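Local coordinates for Sso-CP2 metallo-carboxypetidase (Sulfolobus solfataricus, PDB 4MMO), which is a zinc-binding carboxypeptidase of the M20 family that probably cleaves residues from the C-terminal end of peptides, at residues A[205-211]-A[300-306]; A[63-67]-A[430-435]; A[244-249]-A[372-376]. All coordinates share one frame; numbering follows the deposited sequence.

Interaction 1. Residues A[205-211]-A[300-306]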
loop_
_atom_site.group_PDB
_atom_site.type_symbol
_atom_site.label_atom_id
_atom_site.label_comp_id
_atom_site.label_asym_id
_atom_site.label_seq_id
_atom_site.Cartn_x
_atom_site.Cartn_y
_atom_site.Cartn_z
ATOM N N ARG A 205 1.507 -0.840 -20.186
ATOM C CA ARG A 205 0.490 -0.456 -19.223
ATOM C C ARG A 205 1.096 -0.496 -17.827
ATOM O O ARG A 205 1.966 -1.318 -17.540
ATOM C CB ARG A 205 -0.707 -1.402 -19.294
ATOM C CG ARG A 205 -1.439 -1.388 -20.625
ATOM C CD ARG A 205 -2.853 -1.923 -20.473
ATOM N NE ARG A 205 -3.678 -1.035 -19.655
ATOM C CZ ARG A 205 -4.384 -0.013 -20.129
ATOM N NH1 ARG A 205 -4.385 0.265 -21.426
ATOM N NH2 ARG A 205 -5.096 0.737 -19.303
ATOM N N ASN A 206 0.640 0.406 -16.969
ATOM C CA ASN A 206 1.078 0.445 -15.581
ATOM C C ASN A 206 -0.033 -0.160 -14.711
ATOM O O ASN A 206 -1.182 0.270 -14.792
ATOM C CB ASN A 206 1.406 1.897 -15.193
ATOM C CG ASN A 206 1.776 2.056 -13.727
ATOM O OD1 ASN A 206 1.014 1.698 -12.829
ATOM N ND2 ASN A 206 2.954 2.616 -13.481
ATOM N N PRO A 207 0.297 -1.174 -13.896
ATOM C CA PRO A 207 -0.747 -1.850 -13.116
ATOM C C PRO A 207 -1.294 -1.007 -11.959
ATOM O O PRO A 207 -2.461 -1.180 -11.606
ATOM C CB PRO A 207 -0.032 -3.094 -12.585
ATOM C CG PRO A 207 1.390 -2.683 -12.481
ATOM C CD PRO A 207 1.627 -1.756 -13.642
ATOM N N CYS A 208 -0.480 -0.124 -11.382
ATOM C CA CYS A 208 -0.960 0.774 -10.325
ATOM C C CYS A 208 -2.130 1.612 -10.812
ATOM O O CYS A 208 -3.187 1.648 -10.183
ATOM C CB CYS A 208 0.140 1.726 -9.861
ATOM S SG CYS A 208 1.695 0.943 -9.489
ATOM N N ILE A 209 -1.927 2.300 -11.930
ATOM C CA ILE A 209 -2.942 3.196 -12.457
ATOM C C ILE A 209 -4.177 2.405 -12.878
ATOM O O ILE A 209 -5.304 2.822 -12.608
ATOM C CB ILE A 209 -2.400 4.062 -13.638
ATOM C CG1 ILE A 209 -3.465 5.038 -14.145
ATOM C CG2 ILE A 209 -1.929 3.200 -14.781
ATOM C CD1 ILE A 209 -3.836 6.092 -13.140
ATOM N N ASP A 210 -3.963 1.259 -13.521
ATOM C CA ASP A 210 -5.074 0.440 -13.991
ATOM C C ASP A 210 -5.933 -0.012 -12.820
ATOM O O ASP A 210 -7.156 0.094 -12.867
ATOM C CB ASP A 210 -4.576 -0.775 -14.778
ATOM C CG ASP A 210 -4.100 -0.414 -16.176
ATOM O OD1 ASP A 210 -4.284 0.752 -16.592
ATOM O OD2 ASP A 210 -3.548 -1.303 -16.865
ATOM N N LEU A 211 -5.292 -0.501 -11.766
ATOM C CA LEU A 211 -6.022 -0.971 -10.598
ATOM C C LEU A 211 -6.680 0.194 -9.854
ATOM O O LEU A 211 -7.810 0.070 -9.376
ATOM C CB LEU A 211 -5.102 -1.753 -9.660
ATOM C CG LEU A 211 -5.794 -2.475 -8.498
ATOM C CD1 LEU A 211 -6.890 -3.419 -8.991
ATOM C CD2 LEU A 211 -4.776 -3.237 -7.663
ATOM N N VAL A 300 8.267 1.311 -13.499
ATOM C CA VAL A 300 6.925 0.810 -13.763
ATOM C C VAL A 300 6.804 -0.509 -13.009
ATOM O O VAL A 300 7.472 -1.480 -13.367
ATOM C CB VAL A 300 6.669 0.542 -15.259
ATOM C CG1 VAL A 300 5.212 0.132 -15.478
ATOM C CG2 VAL A 300 7.007 1.762 -16.090
ATOM N N PRO A 301 5.964 -0.557 -11.957
ATOM C CA PRO A 301 5.865 -1.839 -11.251
ATOM C C PRO A 301 5.146 -2.867 -12.107
ATOM O O PRO A 301 4.379 -2.480 -12.990
ATOM C CB PRO A 301 5.035 -1.495 -10.005
ATOM C CG PRO A 301 5.042 0.013 -9.926
ATOM C CD PRO A 301 5.092 0.460 -11.345
ATOM N N HIS A 302 5.392 -4.150 -11.868
ATOM C CA HIS A 302 4.763 -5.194 -12.674
ATOM C C HIS A 302 3.536 -5.758 -11.968
ATOM O O HIS A 302 2.716 -6.440 -12.584
ATOM C CB HIS A 302 5.767 -6.307 -13.003
ATOM C CG HIS A 302 6.173 -7.132 -11.823
ATOM N ND1 HIS A 302 5.469 -8.243 -11.414
ATOM C CD2 HIS A 302 7.217 -7.012 -10.968
ATOM C CE1 HIS A 302 6.057 -8.772 -10.356
ATOM N NE2 HIS A 302 7.121 -8.043 -10.065
ATOM N N ARG A 303 3.405 -5.445 -10.683
ATOM C CA ARG A 303 2.357 -6.020 -9.852
ATOM C C ARG A 303 1.657 -4.954 -9.008
ATOM O O ARG A 303 2.293 -4.027 -8.507
ATOM C CB ARG A 303 2.968 -7.090 -8.945
ATOM C CG ARG A 303 1.979 -8.067 -8.344
ATOM C CD ARG A 303 2.716 -9.221 -7.676
ATOM N NE ARG A 303 1.831 -10.055 -6.866
ATOM C CZ ARG A 303 1.205 -11.150 -7.294
ATOM N NH1 ARG A 303 1.350 -11.576 -8.544
ATOM N NH2 ARG A 303 0.425 -11.826 -6.462
ATOM N N ALA A 304 0.344 -5.102 -8.859
ATOM C CA ALA A 304 -0.454 -4.248 -7.988
ATOM C C ALA A 304 -1.594 -5.072 -7.407
ATOM O O ALA A 304 -2.213 -5.861 -8.118
ATOM C CB ALA A 304 -1.019 -3.069 -8.763
ATOM N N PHE A 305 -1.867 -4.898 -6.118
ATOM C CA PHE A 305 -3.020 -5.555 -5.512
ATOM C C PHE A 305 -3.752 -4.668 -4.513
ATOM O O PHE A 305 -3.175 -3.743 -3.933
ATOM C CB PHE A 305 -2.624 -6.888 -4.864
ATOM C CG PHE A 305 -1.624 -6.758 -3.755
ATOM C CD1 PHE A 305 -0.267 -6.722 -4.030
ATOM C CD2 PHE A 305 -2.037 -6.693 -2.436
ATOM C CE1 PHE A 305 0.659 -6.609 -3.009
ATOM C CE2 PHE A 305 -1.118 -6.580 -1.411
ATOM C CZ PHE A 305 0.233 -6.540 -1.698
ATOM N N ALA A 306 -5.036 -4.961 -4.338
ATOM C CA ALA A 306 -5.889 -4.228 -3.420
ATOM C C ALA A 306 -6.776 -5.207 -2.658
ATOM O O ALA A 306 -7.102 -6.280 -3.167
ATOM C CB ALA A 306 -6.742 -3.232 -4.187
#

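Interaction 2. Residues A[63-67]-A[430-435]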
loop_
_atom_site.group_PDB
_atom_site.type_symbol
_atom_site.label_atom_id
_atom_site.label_comp_id
_atom_site.label_asym_id
_atom_site.label_seq_id
_atom_site.Cartn_x
_atom_site.Cartn_y
_atom_site.Cartn_z
ATOM N N LYS A 63 -37.757 -28.380 28.808
ATOM C CA LYS A 63 -38.478 -28.279 27.546
ATOM C C LYS A 63 -37.760 -27.371 26.550
ATOM O O LYS A 63 -37.893 -27.545 25.337
ATOM C CB LYS A 63 -39.898 -27.762 27.794
ATOM C CG LYS A 63 -40.778 -28.737 28.559
ATOM C CD LYS A 63 -42.181 -28.181 28.770
ATOM C CE LYS A 63 -43.088 -29.201 29.444
ATOM N NZ LYS A 63 -42.720 -29.428 30.870
ATOM N N LYS A 64 -37.009 -26.402 27.067
ATOM C CA LYS A 64 -36.289 -25.448 26.224
ATOM C C LYS A 64 -34.801 -25.771 26.145
ATOM O O LYS A 64 -34.198 -26.211 27.128
ATOM C CB LYS A 64 -36.471 -24.028 26.755
ATOM C CG LYS A 64 -37.841 -23.435 26.475
ATOM C CD LYS A 64 -37.971 -22.072 27.121
ATOM C CE LYS A 64 -39.258 -21.374 26.726
ATOM N NZ LYS A 64 -39.295 -19.980 27.245
ATOM N N THR A 65 -34.219 -25.538 24.970
ATOM C CA THR A 65 -32.794 -25.764 24.744
ATOM C C THR A 65 -32.140 -24.497 24.210
ATOM O O THR A 65 -32.582 -23.934 23.206
ATOM C CB THR A 65 -32.559 -26.908 23.744
ATOM O OG1 THR A 65 -33.127 -28.117 24.260
ATOM C CG2 THR A 65 -31.065 -27.120 23.497
ATOM N N LEU A 66 -31.083 -24.063 24.891
ATOM C CA LEU A 66 -30.330 -22.882 24.499
ATOM C C LEU A 66 -28.955 -23.263 23.934
ATOM O O LEU A 66 -28.215 -24.034 24.541
ATOM C CB LEU A 66 -30.162 -21.956 25.707
ATOM C CG LEU A 66 -29.286 -20.717 25.510
ATOM C CD1 LEU A 66 -29.926 -19.749 24.526
ATOM C CD2 LEU A 66 -29.018 -20.037 26.843
ATOM N N LEU A 67 -28.629 -22.714 22.770
ATOM C CA LEU A 67 -27.306 -22.865 22.173
ATOM C C LEU A 67 -26.480 -21.620 22.482
ATOM O O LEU A 67 -26.881 -20.510 22.143
ATOM C CB LEU A 67 -27.425 -23.060 20.657
ATOM C CG LEU A 67 -26.120 -23.241 19.870
ATOM C CD1 LEU A 67 -25.333 -24.436 20.378
ATOM C CD2 LEU A 67 -26.410 -23.402 18.387
ATOM N N PHE A 430 -30.439 -14.265 33.371
ATOM C CA PHE A 430 -30.953 -14.570 32.044
ATOM C C PHE A 430 -31.425 -16.019 31.962
ATOM O O PHE A 430 -32.480 -16.297 31.400
ATOM C CB PHE A 430 -29.910 -14.291 30.960
ATOM C CG PHE A 430 -30.192 -14.995 29.666
ATOM C CD1 PHE A 430 -31.211 -14.559 28.832
ATOM C CD2 PHE A 430 -29.454 -16.108 29.291
ATOM C CE1 PHE A 430 -31.486 -15.215 27.644
ATOM C CE2 PHE A 430 -29.726 -16.768 28.107
ATOM C CZ PHE A 430 -30.742 -16.320 27.281
ATOM N N LEU A 431 -30.650 -16.934 32.537
ATOM C CA LEU A 431 -30.966 -18.359 32.473
ATOM C C LEU A 431 -32.153 -18.739 33.371
ATOM O O LEU A 431 -32.841 -19.721 33.110
ATOM C CB LEU A 431 -29.742 -19.196 32.865
ATOM C CG LEU A 431 -28.516 -19.182 31.933
ATOM C CD1 LEU A 431 -27.353 -19.877 32.606
ATOM C CD2 LEU A 431 -28.814 -19.846 30.600
ATOM N N LYS A 432 -32.365 -17.983 34.442
ATOM C CA LYS A 432 -33.494 -18.228 35.337
ATOM C C LYS A 432 -34.786 -17.771 34.676
ATOM O O LYS A 432 -35.847 -18.354 34.875
ATOM C CB LYS A 432 -33.300 -17.476 36.654
ATOM C CG LYS A 432 -32.355 -18.149 37.631
ATOM C CD LYS A 432 -31.977 -17.211 38.764
ATOM C CE LYS A 432 -31.606 -17.980 40.018
ATOM N NZ LYS A 432 -30.801 -17.155 40.959
ATOM N N LEU A 433 -34.663 -16.734 33.859
ATOM C CA LEU A 433 -35.801 -16.014 33.316
ATOM C C LEU A 433 -36.264 -16.575 31.971
ATOM O O LEU A 433 -37.467 -16.654 31.702
ATOM C CB LEU A 433 -35.397 -14.550 33.168
ATOM C CG LEU A 433 -36.450 -13.482 32.915
ATOM C CD1 LEU A 433 -37.590 -13.560 33.919
ATOM C CD2 LEU A 433 -35.762 -12.140 32.992
ATOM N N TYR A 434 -35.309 -16.970 31.133
ATOM C CA TYR A 434 -35.621 -17.509 29.808
ATOM C C TYR A 434 -36.640 -18.653 29.835
ATOM O O TYR A 434 -37.589 -18.654 29.049
ATOM C CB TYR A 434 -34.343 -17.967 29.098
ATOM C CG TYR A 434 -34.593 -18.682 27.789
ATOM C CD1 TYR A 434 -35.243 -18.046 26.740
ATOM C CD2 TYR A 434 -34.179 -19.992 27.602
ATOM C CE1 TYR A 434 -35.473 -18.695 25.543
ATOM C CE2 TYR A 434 -34.400 -20.648 26.404
ATOM C CZ TYR A 434 -35.048 -19.996 25.380
ATOM O OH TYR A 434 -35.272 -20.650 24.193
ATOM N N PRO A 435 -36.454 -19.631 30.736
ATOM C CA PRO A 435 -37.368 -20.777 30.708
ATOM C C PRO A 435 -38.782 -20.492 31.238
ATOM O O PRO A 435 -39.685 -21.277 30.949
ATOM C CB PRO A 435 -36.659 -21.816 31.585
ATOM C CG PRO A 435 -35.787 -21.035 32.480
ATOM C CD PRO A 435 -35.378 -19.809 31.727
#

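Interaction 3. Residues A[244-249]-A[372-376]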
loop_
_atom_site.group_PDB
_atom_site.type_symbol
_atom_site.label_atom_id
_atom_site.label_comp_id
_atom_site.label_asym_id
_atom_site.label_seq_id
_atom_site.Cartn_x
_atom_site.Cartn_y
_atom_site.Cartn_z
ATOM N N LEU A 244 -35.702 1.850 16.896
ATOM C CA LEU A 244 -34.494 1.542 17.656
ATOM C C LEU A 244 -33.332 2.432 17.228
ATOM O O LEU A 244 -32.529 2.863 18.058
ATOM C CB LEU A 244 -34.122 0.066 17.500
ATOM C CG LEU A 244 -35.142 -0.938 18.054
ATOM C CD1 LEU A 244 -34.739 -2.362 17.707
ATOM C CD2 LEU A 244 -35.301 -0.790 19.561
ATOM N N ILE A 245 -33.250 2.719 15.934
ATOM C CA ILE A 245 -32.198 3.588 15.419
ATOM C C ILE A 245 -32.360 4.995 15.985
ATOM O O ILE A 245 -31.372 5.677 16.272
ATOM C CB ILE A 245 -32.204 3.620 13.875
ATOM C CG1 ILE A 245 -31.757 2.260 13.332
ATOM C CG2 ILE A 245 -31.280 4.718 13.346
ATOM C CD1 ILE A 245 -31.941 2.094 11.843
ATOM N N LYS A 246 -33.609 5.419 16.153
ATOM C CA LYS A 246 -33.908 6.736 16.709
ATOM C C LYS A 246 -33.470 6.831 18.168
ATOM O O LYS A 246 -33.048 7.889 18.628
ATOM C CB LYS A 246 -35.405 7.031 16.595
ATOM N N LYS A 247 -33.566 5.719 18.889
ATOM C CA LYS A 247 -33.200 5.684 20.302
ATOM C C LYS A 247 -31.703 5.463 20.513
ATOM O O LYS A 247 -31.192 5.690 21.608
ATOM C CB LYS A 247 -33.976 4.578 21.021
ATOM C CG LYS A 247 -35.482 4.775 21.034
ATOM C CD LYS A 247 -36.184 3.559 21.621
ATOM C CE LYS A 247 -37.679 3.583 21.350
ATOM N NZ LYS A 247 -38.142 2.319 20.711
ATOM N N TYR A 248 -31.003 5.011 19.477
ATOM C CA TYR A 248 -29.577 4.723 19.602
ATOM C C TYR A 248 -28.839 5.982 20.035
ATOM O O TYR A 248 -28.844 6.990 19.331
ATOM C CB TYR A 248 -29.004 4.181 18.290
ATOM C CG TYR A 248 -27.592 3.646 18.411
ATOM C CD1 TYR A 248 -27.228 2.819 19.465
ATOM C CD2 TYR A 248 -26.627 3.957 17.463
ATOM C CE1 TYR A 248 -25.939 2.328 19.579
ATOM C CE2 TYR A 248 -25.335 3.469 17.567
ATOM C CZ TYR A 248 -24.999 2.653 18.626
ATOM O OH TYR A 248 -23.718 2.164 18.736
ATOM N N ASP A 249 -28.211 5.911 21.205
ATOM C CA ASP A 249 -27.667 7.090 21.867
ATOM C C ASP A 249 -26.183 7.268 21.559
ATOM O O ASP A 249 -25.347 6.480 22.000
ATOM C CB ASP A 249 -27.891 6.981 23.378
ATOM C CG ASP A 249 -27.718 8.306 24.097
ATOM O OD1 ASP A 249 -27.815 9.366 23.445
ATOM O OD2 ASP A 249 -27.496 8.282 25.326
ATOM N N GLN A 372 -29.611 -0.805 26.099
ATOM C CA GLN A 372 -29.666 -0.210 24.771
ATOM C C GLN A 372 -29.764 -1.305 23.712
ATOM O O GLN A 372 -28.896 -2.169 23.613
ATOM C CB GLN A 372 -28.440 0.668 24.539
ATOM C CG GLN A 372 -28.307 1.794 25.555
ATOM C CD GLN A 372 -29.516 2.712 25.564
ATOM O OE1 GLN A 372 -29.798 3.393 24.575
ATOM N NE2 GLN A 372 -30.253 2.718 26.674
ATOM N N VAL A 373 -30.838 -1.253 22.932
ATOM C CA VAL A 373 -31.179 -2.302 21.981
ATOM C C VAL A 373 -30.996 -1.775 20.565
ATOM O O VAL A 373 -31.632 -0.791 20.183
ATOM C CB VAL A 373 -32.655 -2.742 22.157
ATOM C CG1 VAL A 373 -32.980 -3.949 21.282
ATOM C CG2 VAL A 373 -32.949 -3.057 23.615
ATOM N N ILE A 374 -30.122 -2.415 19.790
ATOM C CA ILE A 374 -29.933 -2.046 18.386
ATOM C C ILE A 374 -30.256 -3.230 17.477
ATOM O O ILE A 374 -30.078 -4.383 17.869
ATOM C CB ILE A 374 -28.511 -1.526 18.116
ATOM C CG1 ILE A 374 -27.466 -2.534 18.599
ATOM C CG2 ILE A 374 -28.317 -0.186 18.804
ATOM C CD1 ILE A 374 -26.044 -2.176 18.203
ATOM N N PRO A 375 -30.746 -2.950 16.259
ATOM C CA PRO A 375 -31.205 -4.031 15.377
ATOM C C PRO A 375 -30.062 -4.892 14.836
ATOM O O PRO A 375 -30.294 -6.033 14.436
ATOM C CB PRO A 375 -31.903 -3.279 14.241
ATOM C CG PRO A 375 -31.247 -1.945 14.209
ATOM C CD PRO A 375 -30.882 -1.625 15.627
ATOM N N ASN A 376 -28.851 -4.345 14.822
ATOM C CA ASN A 376 -27.665 -5.087 14.399
ATOM C C ASN A 376 -26.409 -4.290 14.698
ATOM O O ASN A 376 -26.464 -3.071 14.841
ATOM C CB ASN A 376 -27.717 -5.408 12.905
ATOM C CG ASN A 376 -27.751 -4.161 12.042
ATOM O OD1 ASN A 376 -28.821 -3.638 11.730
ATOM N ND2 ASN A 376 -26.575 -3.680 11.649
HETATM O O HOH W 1 -31.557 1.751 20.222
#

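Interaction 1. Residues A[205-211]-A[300-306]
N206 and P207 meet V300 and P301 where helix 207-218 begins beside strand 299-312. The side chain of N206 is instructive from root to tip. CB carries CG anti to the backbone N (chi1 176°), which brings the amide round over the first turn of the helix. There OD1 caps that turn: I209 N donates to it at 3.1 Å, nearly straight but from 35° off the carbonyl plane, and C208 N adds a weak, bent bond. At the other branch, ND2 lies 3.7 Å from P301 CD, with V300 CG1 close by, and spends its hydrogens on N283 OD1 and V284 O of the second subunit. A leucine here would probably leave the amide of I209 without its cap and those two acceptors across the dimer interface without their donor. This is the helix-on-sheet layering of the M20 dimerisation domain: the helix segment crosses the strand segment at -29°, with axes 7.6 Å apart at their closest. P207 leans its ring on the break in the strand around P301, CD 2.9 Å from P301 O, a tight fit, while its CB faces A304 CB at 3.9 Å. One turn on, L211 passes CD2 over the strand backbone, 3.6 Å from F305 C, and reaches the methyls of A304 and A306; the small side chains at these two positions probably allow the helix to lie this near. C208 SG, in disulfide linkage with C289 of the adjoining strand 283-290, touches P301 CG at 3.5 Å. Just before the helix, R205 grips D210 side-on with NE and NH2 in a salt bridge; NE to OD2 is 2.8 Å, on the syn side of the carboxylate, and Y191 OH also bonds to OD2.

Interaction 2. Residues A[63-67]-A[430-435]
K64 and L66, two residues apart on one side of their chain, both turn toward the end of the chain, where residues 430-435 meet them. F430 comes first. Its ring receives L66 CD2 at the edge, near the ring plane, with CE2 3.6 Å away, the two side chains approaching from opposite directions. L431 follows and meets the same methyl, its CD2 3.8 Å from L66 CD2, the side chains crossing at about a right angle; one branch of the leucine thus serves two partners. Y434, a turn after F430, contributes most. With CG anti to the backbone N (chi1 173°), its ring reaches across to the strand and K64 lies over one face. The extended lysine sets CD 4.2 Å from the ring centroid, a CH-pi contact displaced toward the rim, and carries NZ on to 4.6 Å from the centroid, 17° off the normal, a cation-pi arrangement. NZ also donates to Y434 O at 2.8 Å and forms a salt bridge with the terminal carboxylate of L437, so the ammonium is held by a ring face, a carbonyl and a charge; this probably stabilises its positive state. P435 closes the segment, its CA 3.9 Å from K64 CD. In the mixed sheet of the zinc-binding domain, strand 65-71, which ends at the zinc ligand H71, lies between strands 128-134 and 159-161. Y434 OH is hydrogen-bonded to S159 OG at the start of the latter, F430 also packs on helix 354-367, and L431 on helix 102-121.

Interaction 3. Residues A[244-249]-A[372-376]
Y248 and I374 make the tightest touch between the side chains of these segments, and the torsion of I374 decides which branch makes it. I374 holds CG1 between its backbone N and carbonyl carbon (chi1 54°), the crowded position, which leaves CG2 as the branch that meets the tyrosine. That methyl comes within 3.3 Å of Y248 CD1, at an oblique angle to the ring. On the helix side, L244 points CG away from its own carbonyl carbon (chi1 -63°), so that CD2 lies 3.7 Å from V373 O and 4.2 Å from V373 CB. Its CB packs on P375 CD at 4.1 Å, and I245 CG1 touches the same proline ring more loosely. Q372 bends at chi2, and its NE2 bonds to E370 O. D249 is drawn to charges beyond the contact, forming salt bridges with K269, K170 and R172. The contact joins helix 239-247 to strand 372-374, which pairs in parallel with strand 174-176. Between the mostly apolar surfaces one water donates to L244 O at 2.6 Å and to V373 O at 2.5 Å; both bonds are short, and this shared double donor probably satisfies two carbonyls that cannot bond to one another.

In the fold
Read from the N terminus, the chain enters the zinc-binding domain and lays down 63-67, whose partner comes only at its far end. It then passes into the dimerisation region, where 205-211 opens interaction 1, and 244-249 opens interaction 3 soon after. Residues 300-306 close interaction 1; 372-376 close interaction 3, so these two loops cross. Last, 430-435 close interaction 2, inside whose loop the other two are nested. Interactions 1 and 2 lie on opposite sides of the chain's centre, 56 Å apart between their centres; interaction 3 is nearer to interaction 2, 25 Å between centres. Helix-to-strand packing thus recurs in the dimerisation region, at helix 239-247 with strand 372-374, and at the C-terminal helix.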